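Local coordinates for antifreeze protein (Marinomonas primoryensis, PDB 3P4G), which probably binds ice through ordered surface waters as a hyperactive, calcium-dependent antifreeze protein built as a right-handed calcium-binding beta-helix, at residues H23-F33 / N39-L50. Residues are numbered along the deposited sequence; the frame is centred on the assembly and turned at random.
Sequences HSFDHYIGSAF and NVAVTGNVSATL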
loop_
_atom_site.group_PDB
_atom_site.type_symbol
_atom_site.label_atom_id
_atom_site.label_comp_id
_atom_site.label_asym_id
_atom_site.label_seq_id
_atom_site.Cartn_x
_atom_site.Cartn_y
_atom_site.Cartn_z
ATOM N N HIS A 23 10.776 8.481 -33.630
ATOM C CA HIS A 23 11.836 7.517 -33.818
ATOM C C HIS A 23 11.188 6.136 -33.747
ATOM O O HIS A 23 10.589 5.789 -32.722
ATOM C CB HIS A 23 12.909 7.654 -32.720
ATOM C CG HIS A 23 13.719 8.924 -32.783
ATOM N ND1 HIS A 23 13.226 10.147 -32.382
ATOM C CD2 HIS A 23 15.010 9.142 -33.134
ATOM C CE1 HIS A 23 14.161 11.071 -32.523
ATOM N NE2 HIS A 23 15.254 10.486 -32.979
ATOM N N SER A 24 11.296 5.355 -34.819
ATOM C CA SER A 24 10.738 4.007 -34.840
ATOM C C SER A 24 11.845 2.956 -34.845
ATOM O O SER A 24 12.843 3.093 -35.564
ATOM C CB SER A 24 9.833 3.807 -36.054
ATOM O OG SER A 24 8.775 4.745 -36.070
ATOM N N PHE A 25 11.666 1.924 -34.026
ATOM C CA PHE A 25 12.589 0.788 -33.924
ATOM C C PHE A 25 11.811 -0.509 -33.884
ATOM O O PHE A 25 10.660 -0.524 -33.417
ATOM C CB PHE A 25 13.373 0.882 -32.622
ATOM C CG PHE A 25 14.130 2.162 -32.459
ATOM C CD1 PHE A 25 15.429 2.285 -32.951
ATOM C CD2 PHE A 25 13.555 3.256 -31.792
ATOM C CE1 PHE A 25 16.158 3.476 -32.787
ATOM C CE2 PHE A 25 14.260 4.449 -31.623
ATOM C CZ PHE A 25 15.559 4.572 -32.133
ATOM N N ASP A 26 12.434 -1.597 -34.360
ATOM C CA ASP A 26 11.891 -2.932 -34.070
ATOM C C ASP A 26 12.666 -3.392 -32.833
ATOM O O ASP A 26 12.223 -3.169 -31.700
ATOM C CB ASP A 26 11.995 -3.905 -35.281
ATOM C CG ASP A 26 11.398 -5.338 -34.979
ATOM O OD1 ASP A 26 10.822 -5.607 -33.879
ATOM O OD2 ASP A 26 11.506 -6.216 -35.873
ATOM N N HIS A 27 13.833 -3.982 -33.030
ATOM C CA HIS A 27 14.682 -4.334 -31.914
ATOM C C HIS A 27 15.510 -3.085 -31.559
ATOM O O HIS A 27 16.338 -2.626 -32.352
ATOM C CB HIS A 27 15.536 -5.543 -32.323
ATOM C CG HIS A 27 16.448 -6.082 -31.257
ATOM N ND1 HIS A 27 16.245 -5.884 -29.902
ATOM C CD2 HIS A 27 17.543 -6.884 -31.358
ATOM C CE1 HIS A 27 17.183 -6.524 -29.219
ATOM N NE2 HIS A 27 17.983 -7.135 -30.077
ATOM N N TYR A 28 15.256 -2.497 -30.386
ATOM C CA TYR A 28 16.021 -1.327 -29.942
ATOM C C TYR A 28 17.365 -1.709 -29.353
ATOM O O TYR A 28 17.456 -2.373 -28.297
ATOM C CB TYR A 28 15.229 -0.486 -28.949
ATOM C CG TYR A 28 16.015 0.683 -28.407
ATOM C CD1 TYR A 28 15.997 1.920 -29.061
ATOM C CD2 TYR A 28 16.795 0.549 -27.233
ATOM C CE1 TYR A 28 16.735 3.026 -28.549
ATOM C CE2 TYR A 28 17.543 1.620 -26.728
ATOM C CZ TYR A 28 17.497 2.864 -27.389
ATOM O OH TYR A 28 18.209 3.944 -26.905
ATOM N N ILE A 29 18.425 -1.249 -30.021
ATOM C CA ILE A 29 19.771 -1.572 -29.584
ATOM C C ILE A 29 20.610 -0.306 -29.334
ATOM O O ILE A 29 21.836 -0.347 -29.300
ATOM C CB ILE A 29 20.445 -2.537 -30.545
ATOM C CG1 ILE A 29 20.520 -1.933 -31.965
ATOM C CG2 ILE A 29 19.657 -3.861 -30.590
ATOM C CD1 ILE A 29 21.509 -2.678 -32.905
ATOM N N GLY A 30 19.951 0.824 -29.146
ATOM C CA GLY A 30 20.670 2.020 -28.752
ATOM C C GLY A 30 20.455 3.122 -29.763
ATOM O O GLY A 30 20.490 2.887 -30.975
ATOM N N SER A 31 20.201 4.323 -29.250
ATOM C CA SER A 31 20.029 5.498 -30.076
ATOM C C SER A 31 20.115 6.714 -29.165
ATOM O O SER A 31 19.920 6.599 -27.943
ATOM C CB SER A 31 18.687 5.468 -30.775
ATOM O OG SER A 31 18.678 6.510 -31.723
ATOM N N ALA A 32 20.412 7.873 -29.744
ATOM C CA ALA A 32 20.549 9.102 -28.975
ATOM C C ALA A 32 19.284 9.953 -29.192
ATOM O O ALA A 32 18.845 10.108 -30.316
ATOM C CB ALA A 32 21.773 9.880 -29.446
ATOM N N PHE A 33 18.755 10.537 -28.123
ATOM C CA PHE A 33 17.631 11.464 -28.232
ATOM C C PHE A 33 18.061 12.856 -27.847
ATOM O O PHE A 33 19.277 13.162 -27.904
ATOM C CB PHE A 33 16.427 10.924 -27.460
ATOM C CG PHE A 33 16.093 9.529 -27.886
ATOM C CD1 PHE A 33 16.611 8.428 -27.192
ATOM C CD2 PHE A 33 15.314 9.315 -29.013
ATOM C CE1 PHE A 33 16.314 7.112 -27.616
ATOM C CE2 PHE A 33 15.051 8.030 -29.444
ATOM C CZ PHE A 33 15.517 6.932 -28.719
ATOM N N ASN A 39 9.043 11.142 -29.567
ATOM C CA ASN A 39 8.045 10.068 -29.667
ATOM C C ASN A 39 8.825 8.851 -30.138
ATOM O O ASN A 39 9.359 8.834 -31.262
ATOM C CB ASN A 39 6.898 10.385 -30.659
ATOM C CG ASN A 39 5.859 9.263 -30.706
ATOM O OD1 ASN A 39 5.443 8.747 -29.672
ATOM N ND2 ASN A 39 5.475 8.862 -31.886
ATOM N N VAL A 40 8.972 7.878 -29.244
ATOM C CA VAL A 40 9.768 6.689 -29.531
ATOM C C VAL A 40 8.836 5.500 -29.589
ATOM O O VAL A 40 8.111 5.237 -28.624
ATOM C CB VAL A 40 10.881 6.494 -28.479
ATOM C CG1 VAL A 40 11.742 5.172 -28.764
ATOM C CG2 VAL A 40 11.776 7.723 -28.443
ATOM N N ALA A 41 8.849 4.777 -30.723
ATOM C CA ALA A 41 8.022 3.597 -30.892
ATOM C C ALA A 41 8.935 2.417 -31.111
ATOM O O ALA A 41 9.684 2.403 -32.107
ATOM C CB ALA A 41 7.089 3.770 -32.146
ATOM N N VAL A 42 8.894 1.452 -30.206
ATOM C CA VAL A 42 9.692 0.210 -30.302
ATOM C C VAL A 42 8.731 -0.994 -30.426
ATOM O O VAL A 42 7.967 -1.296 -29.510
ATOM C CB VAL A 42 10.634 0.041 -29.053
ATOM C CG1 VAL A 42 11.464 -1.260 -29.161
ATOM C CG2 VAL A 42 11.531 1.291 -28.877
ATOM N N THR A 43 8.732 -1.677 -31.575
ATOM C CA THR A 43 7.813 -2.813 -31.756
ATOM C C THR A 43 8.374 -4.088 -31.107
ATOM O O THR A 43 7.616 -5.024 -30.843
ATOM C CB THR A 43 7.511 -3.127 -33.247
ATOM O OG1 THR A 43 8.740 -3.357 -33.917
ATOM C CG2 THR A 43 6.807 -1.974 -33.933
ATOM N N GLY A 44 9.685 -4.134 -30.849
ATOM C CA GLY A 44 10.307 -5.287 -30.194
ATOM C C GLY A 44 10.852 -4.988 -28.804
ATOM O O GLY A 44 10.257 -4.219 -28.048
ATOM N N ASN A 45 12.004 -5.555 -28.474
ATOM C CA ASN A 45 12.571 -5.371 -27.129
ATOM C C ASN A 45 13.531 -4.154 -27.060
ATOM O O ASN A 45 14.077 -3.680 -28.101
ATOM C CB ASN A 45 13.242 -6.664 -26.668
ATOM C CG ASN A 45 12.267 -7.858 -26.629
ATOM O OD1 ASN A 45 11.193 -7.768 -26.048
ATOM N ND2 ASN A 45 12.653 -8.979 -27.244
ATOM N N VAL A 46 13.695 -3.642 -25.838
ATOM C CA VAL A 46 14.729 -2.676 -25.520
ATOM C C VAL A 46 15.961 -3.398 -24.943
ATOM O O VAL A 46 15.917 -3.925 -23.839
ATOM C CB VAL A 46 14.185 -1.578 -24.570
ATOM C CG1 VAL A 46 15.309 -0.696 -23.975
ATOM C CG2 VAL A 46 13.147 -0.726 -25.301
ATOM N N SER A 47 17.076 -3.397 -25.690
ATOM C CA SER A 47 18.269 -4.114 -25.275
ATOM C C SER A 47 19.446 -3.199 -25.120
ATOM O O SER A 47 20.569 -3.686 -25.041
ATOM C CB SER A 47 18.623 -5.206 -26.291
ATOM O OG SER A 47 17.497 -6.024 -26.531
ATOM N N ALA A 48 19.202 -1.886 -25.059
ATOM C CA ALA A 48 20.265 -0.929 -24.649
ATOM C C ALA A 48 19.619 0.174 -23.845
ATOM O O ALA A 48 18.399 0.272 -23.774
ATOM C CB ALA A 48 20.974 -0.314 -25.857
ATOM N N THR A 49 20.444 1.026 -23.258
ATOM C CA THR A 49 19.900 2.136 -22.510
ATOM C C THR A 49 19.109 3.054 -23.472
ATOM O O THR A 49 19.474 3.244 -24.643
ATOM C CB THR A 49 20.986 2.933 -21.750
ATOM O OG1 THR A 49 21.968 3.389 -22.675
ATOM C CG2 THR A 49 21.645 2.044 -20.695
ATOM N N LEU A 50 18.015 3.596 -22.951
ATOM C CA LEU A 50 17.118 4.457 -23.702
ATOM C C LEU A 50 16.866 5.657 -22.795
ATOM O O LEU A 50 16.303 5.536 -21.714
ATOM C CB LEU A 50 15.802 3.711 -24.046
ATOM C CG LEU A 50 14.940 4.284 -25.177
ATOM C CD1 LEU A 50 13.893 3.236 -25.610
ATOM C CD2 LEU A 50 14.276 5.578 -24.705
HETATM O O HOH W 1 11.292 11.711 -31.352
#
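The hydroxyl of Y28 donates to the carbonyl of T49, with OH 2.7 Å from T49 O and the donor tilted 18° from the carbonyl plane. Its chi1 of 177° swings the ring away from its own backbone N and inward over the second coil, bringing the hydroxyl to that carbonyl; a weak bond from S31 N to Y28 OH adds a second partner. Y28 is also held by its backbone: its N donates to N45 O and its O accepts from S47 N, a single bridge that brackets V46. The parallel ladder pairs S24 with A41 and F25 with V42; A41 N reaches H23 O at 2.8 Å with a near-straight N-H...O angle of 172°, and A41 O accepts F25 N. Between this ladder and the Y28 bridge the register slips by one residue, and G44 N meets D26 O from above the carbonyl plane. Packing closes over the Y28 ring: L50 CD1 sits 4.0 Å from its centroid, a CH-pi contact, while G30 N lies over the opposite face. F33 CE2 presses on V40 CG2 at 3.4 Å, and F25 CE2 meets V40 CG1 at 3.9 Å. V40 bonds onward to K58 and S60, V42 to S60 and D62; the segments belong to the first two modelled coils, stacked at the N-terminal end of the right-handed calcium-binding beta-helix.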